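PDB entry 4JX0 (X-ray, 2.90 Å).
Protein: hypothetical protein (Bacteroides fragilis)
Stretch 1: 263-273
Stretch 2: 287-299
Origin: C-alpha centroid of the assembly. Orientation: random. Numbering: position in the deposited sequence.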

# COMPACT_ATOMS: atom_id res chain seq x y z
N GLU A 263 -8.72 17.14 -9.46
CA GLU A 263 -8.44 18.50 -8.99
C GLU A 263 -9.75 19.18 -8.77
O GLU A 263 -10.50 19.43 -9.72
N THR A 264 -10.02 19.52 -7.51
CA THR A 264 -11.26 20.17 -7.10
C THR A 264 -11.24 21.67 -7.50
O THR A 264 -10.19 22.19 -7.90
N PRO A 265 -12.37 22.39 -7.38
CA PRO A 265 -12.37 23.82 -7.75
C PRO A 265 -11.42 24.69 -6.92
O PRO A 265 -10.95 25.71 -7.43
N ASP A 266 -11.10 24.30 -5.66
CA ASP A 266 -10.18 25.07 -4.81
C ASP A 266 -8.68 24.77 -5.09
O ASP A 266 -7.83 25.37 -4.43
N GLY A 267 -8.37 23.88 -6.03
CA GLY A 267 -6.99 23.56 -6.40
C GLY A 267 -6.36 22.37 -5.69
O GLY A 267 -5.21 22.03 -6.00
N ASN A 268 -7.08 21.73 -4.75
CA ASN A 268 -6.54 20.56 -4.04
C ASN A 268 -6.76 19.29 -4.86
O ASN A 268 -7.81 19.16 -5.50
N TRP A 269 -5.78 18.36 -4.85
CA TRP A 269 -5.87 17.08 -5.57
C TRP A 269 -6.34 15.99 -4.61
O TRP A 269 -5.72 15.81 -3.56
N VAL A 270 -7.41 15.26 -4.97
CA VAL A 270 -7.97 14.21 -4.13
C VAL A 270 -8.01 12.89 -4.88
O VAL A 270 -8.37 12.87 -6.06
N ASN A 271 -7.66 11.78 -4.20
CA ASN A 271 -7.70 10.43 -4.78
C ASN A 271 -9.13 9.90 -4.63
O ASN A 271 -9.57 9.62 -3.50
N HIS A 272 -9.87 9.78 -5.75
CA HIS A 272 -11.27 9.34 -5.73
C HIS A 272 -11.43 7.81 -5.71
O HIS A 272 -12.56 7.33 -5.62
N GLY A 273 -10.33 7.07 -5.77
CA GLY A 273 -10.35 5.62 -5.73
C GLY A 273 -9.49 4.98 -6.79
O GLY A 273 -8.84 5.67 -7.59
N SER A 287 -16.10 5.03 -14.12
CA SER A 287 -17.27 5.80 -13.66
C SER A 287 -17.15 6.27 -12.23
O SER A 287 -16.73 5.51 -11.37
N PHE A 288 -17.60 7.50 -11.97
CA PHE A 288 -17.68 8.05 -10.63
C PHE A 288 -18.99 7.57 -10.00
O PHE A 288 -20.05 7.75 -10.61
N LYS A 289 -18.93 6.96 -8.80
CA LYS A 289 -20.13 6.49 -8.08
C LYS A 289 -21.07 7.67 -7.82
O LYS A 289 -22.28 7.56 -8.02
N LYS A 290 -20.48 8.81 -7.43
CA LYS A 290 -21.15 10.08 -7.23
C LYS A 290 -20.51 11.07 -8.19
O LYS A 290 -19.31 11.30 -8.05
N PRO A 291 -21.23 11.68 -9.18
CA PRO A 291 -20.58 12.67 -10.07
C PRO A 291 -19.85 13.77 -9.30
O PRO A 291 -20.30 14.17 -8.21
N VAL A 292 -18.70 14.24 -9.83
CA VAL A 292 -17.84 15.20 -9.13
C VAL A 292 -17.56 16.45 -9.98
O VAL A 292 -17.19 16.33 -11.15
N GLU A 293 -17.67 17.64 -9.35
CA GLU A 293 -17.31 18.91 -9.99
C GLU A 293 -15.80 19.02 -9.95
O GLU A 293 -15.21 18.95 -8.87
N CYS A 294 -15.17 19.18 -11.12
CA CYS A 294 -13.72 19.25 -11.19
C CYS A 294 -13.25 20.06 -12.39
O CYS A 294 -14.00 20.29 -13.35
N THR A 295 -11.99 20.50 -12.31
CA THR A 295 -11.30 21.27 -13.34
C THR A 295 -10.38 20.34 -14.14
O THR A 295 -10.27 20.51 -15.36
N LYS A 296 -9.73 19.38 -13.46
CA LYS A 296 -8.84 18.40 -14.08
C LYS A 296 -8.99 17.02 -13.43
O LYS A 296 -9.39 16.92 -12.26
N VAL A 297 -8.61 15.97 -14.17
CA VAL A 297 -8.59 14.58 -13.70
C VAL A 297 -7.26 13.98 -14.17
O VAL A 297 -6.90 14.20 -15.33
N ARG A 298 -6.53 13.28 -13.30
CA ARG A 298 -5.22 12.71 -13.62
C ARG A 298 -5.19 11.22 -13.30
O ARG A 298 -5.43 10.82 -12.16
N PHE A 299 -4.84 10.41 -14.30
CA PHE A 299 -4.74 8.97 -14.16
C PHE A 299 -3.30 8.62 -13.85
O PHE A 299 -2.41 9.04 -14.59

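Two backbone hydrogen bonds join the stretches at Glu263: Glu263 N donates to Lys296 O (2.9 Å, 160°), and Thr295 N to Glu263 O (3.2 Å, 169°). With chi1 and chi2 both t, Glu263 is extended, and its OE1 reaches the side chains of Thr295 and Lys296. Glu263 OE1 lies 2.9 Å from Thr295 OG1, whose residue is p (chi1 51°); that rotamer also leaves Thr295 OG1 3.2 Å from Glu263 O, and the geometry does not settle which oxygen takes the proton. Lys296, m at chi1 and t thereafter, runs past the same carboxylate, with Glu263 OE1 3.5 Å from Lys296 CD, and makes a long salt bridge, Glu263 OE1 to Lys296 NZ at 4.0 Å.

Trp269 (m, chi2 95°) points toward stretch 2. Trp269 CH2 is 3.9 Å from Lys296 CB, and Trp269 CZ3 is 3.7 Å from Arg298 CB. Arg298 is t, t, then m at chi3, and its CZ sits 4.6 Å from the centroid of the Trp269 six-membered ring, 30° off the normal: an off-centre cation-pi contact.

Farther along, buried His272 (m, chi1 -87°) also points toward stretch 2. His272 CE1 meets Val292 CG2 at 3.7 Å, while in an offset edge-to-face pair, the Phe288 edge is toward the His272 face, centroids 5.6 Å apart and planes at 77°.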

# COMPACT_ATOMS: atom_id res chain seq x y z
CB GLU A 263 -7.57 19.32 -9.97
CG GLU A 263 -6.99 20.56 -9.31
CD GLU A 263 -6.25 21.52 -10.23
OE1 GLU A 263 -6.82 21.87 -11.29
OE2 GLU A 263 -5.14 21.96 -9.86
CB THR A 264 -11.41 19.97 -5.59
OG1 THR A 264 -10.24 20.50 -4.94
CG2 THR A 264 -11.58 18.50 -5.21
CB PRO A 265 -13.83 24.24 -7.53
CG PRO A 265 -14.62 22.96 -7.63
CD PRO A 265 -13.73 21.96 -6.97
CB ASP A 266 -10.50 24.85 -3.31
CG ASP A 266 -10.29 23.44 -2.80
OD1 ASP A 266 -10.81 22.50 -3.44
OD2 ASP A 266 -9.65 23.29 -1.74
CB ASN A 268 -7.21 20.42 -2.66
CG ASN A 268 -6.91 21.56 -1.72
OD1 ASN A 268 -6.43 22.63 -2.11
ND2 ASN A 268 -7.19 21.36 -0.44
CB TRP A 269 -4.52 16.68 -6.18
CG TRP A 269 -4.15 17.48 -7.39
CD1 TRP A 269 -3.37 18.60 -7.44
CD2 TRP A 269 -4.53 17.19 -8.74
NE1 TRP A 269 -3.24 19.03 -8.73
CE2 TRP A 269 -3.93 18.18 -9.56
CE3 TRP A 269 -5.29 16.19 -9.35
CZ2 TRP A 269 -4.07 18.18 -10.95
CZ3 TRP A 269 -5.42 16.18 -10.72
CH2 TRP A 269 -4.82 17.17 -11.51
CB VAL A 270 -9.39 14.61 -3.62
CG1 VAL A 270 -9.93 13.58 -2.63
CG2 VAL A 270 -9.38 16.00 -3.01
CB ASN A 271 -6.69 9.54 -4.05
CG ASN A 271 -6.52 8.16 -4.63
OD1 ASN A 271 -7.32 7.67 -5.43
ND2 ASN A 271 -5.48 7.47 -4.18
CB HIS A 272 -12.06 9.94 -6.90
CG HIS A 272 -12.61 11.28 -6.55
ND1 HIS A 272 -13.97 11.48 -6.41
CD2 HIS A 272 -11.96 12.41 -6.19
CE1 HIS A 272 -14.11 12.74 -6.03
NE2 HIS A 272 -12.92 13.34 -5.88
CB SER A 287 -18.54 4.96 -13.77
OG SER A 287 -18.86 4.63 -15.10
CB PHE A 288 -17.62 9.58 -10.64
CG PHE A 288 -16.28 10.17 -11.00
CD1 PHE A 288 -15.20 10.05 -10.14
CD2 PHE A 288 -16.12 10.94 -12.13
CE1 PHE A 288 -13.97 10.62 -10.44
CE2 PHE A 288 -14.88 11.52 -12.44
CZ PHE A 288 -13.82 11.35 -11.60
CB LYS A 289 -19.76 5.80 -6.77
CG LYS A 289 -19.16 4.42 -7.00
CD LYS A 289 -18.58 3.82 -5.73
CE LYS A 289 -18.37 2.34 -5.90
NZ LYS A 289 -17.56 1.76 -4.81
CB LYS A 290 -20.99 10.53 -5.77
CG LYS A 290 -21.68 11.85 -5.45
CD LYS A 290 -21.72 12.13 -3.96
CE LYS A 290 -22.54 13.37 -3.67
NZ LYS A 290 -22.71 13.60 -2.21
CB PRO A 291 -21.74 13.23 -10.89
CG PRO A 291 -22.79 12.19 -10.84
CD PRO A 291 -22.66 11.52 -9.51
CB VAL A 292 -16.51 14.52 -8.68
CG1 VAL A 292 -15.85 13.72 -9.79
CG2 VAL A 292 -15.53 15.53 -8.09
CB GLU A 293 -17.97 20.13 -9.31
CG GLU A 293 -19.23 20.62 -9.99
CD GLU A 293 -19.50 22.11 -9.81
OE1 GLU A 293 -19.21 22.64 -8.72
OE2 GLU A 293 -20.02 22.73 -10.77
CB CYS A 294 -13.13 17.84 -11.23
SG CYS A 294 -13.72 16.81 -12.61
CB THR A 295 -10.52 22.41 -12.69
OG1 THR A 295 -9.71 21.89 -11.63
CG2 THR A 295 -11.44 23.48 -12.15
CB LYS A 296 -7.36 18.82 -13.94
CG LYS A 296 -7.01 20.21 -14.42
CD LYS A 296 -5.52 20.47 -14.20
CE LYS A 296 -5.13 21.90 -14.48
NZ LYS A 296 -3.83 22.24 -13.85
CB VAL A 297 -9.82 13.75 -14.18
CG1 VAL A 297 -9.72 12.30 -13.72
CG2 VAL A 297 -11.11 14.38 -13.70
CB ARG A 298 -4.11 13.45 -12.84
CG ARG A 298 -2.68 12.96 -13.10
CD ARG A 298 -1.67 13.76 -12.31
NE ARG A 298 -1.54 15.12 -12.83
CZ ARG A 298 -0.77 16.08 -12.31
NH1 ARG A 298 -0.04 15.84 -11.22
NH2 ARG A 298 -0.73 17.28 -12.87
CB PHE A 299 -5.21 8.28 -15.44
CG PHE A 299 -6.66 8.58 -15.75
CD1 PHE A 299 -7.68 7.96 -15.04
CD2 PHE A 299 -7.00 9.46 -16.77
CE1 PHE A 299 -9.01 8.23 -15.33
CE2 PHE A 299 -8.33 9.74 -17.04
CZ PHE A 299 -9.33 9.13 -16.32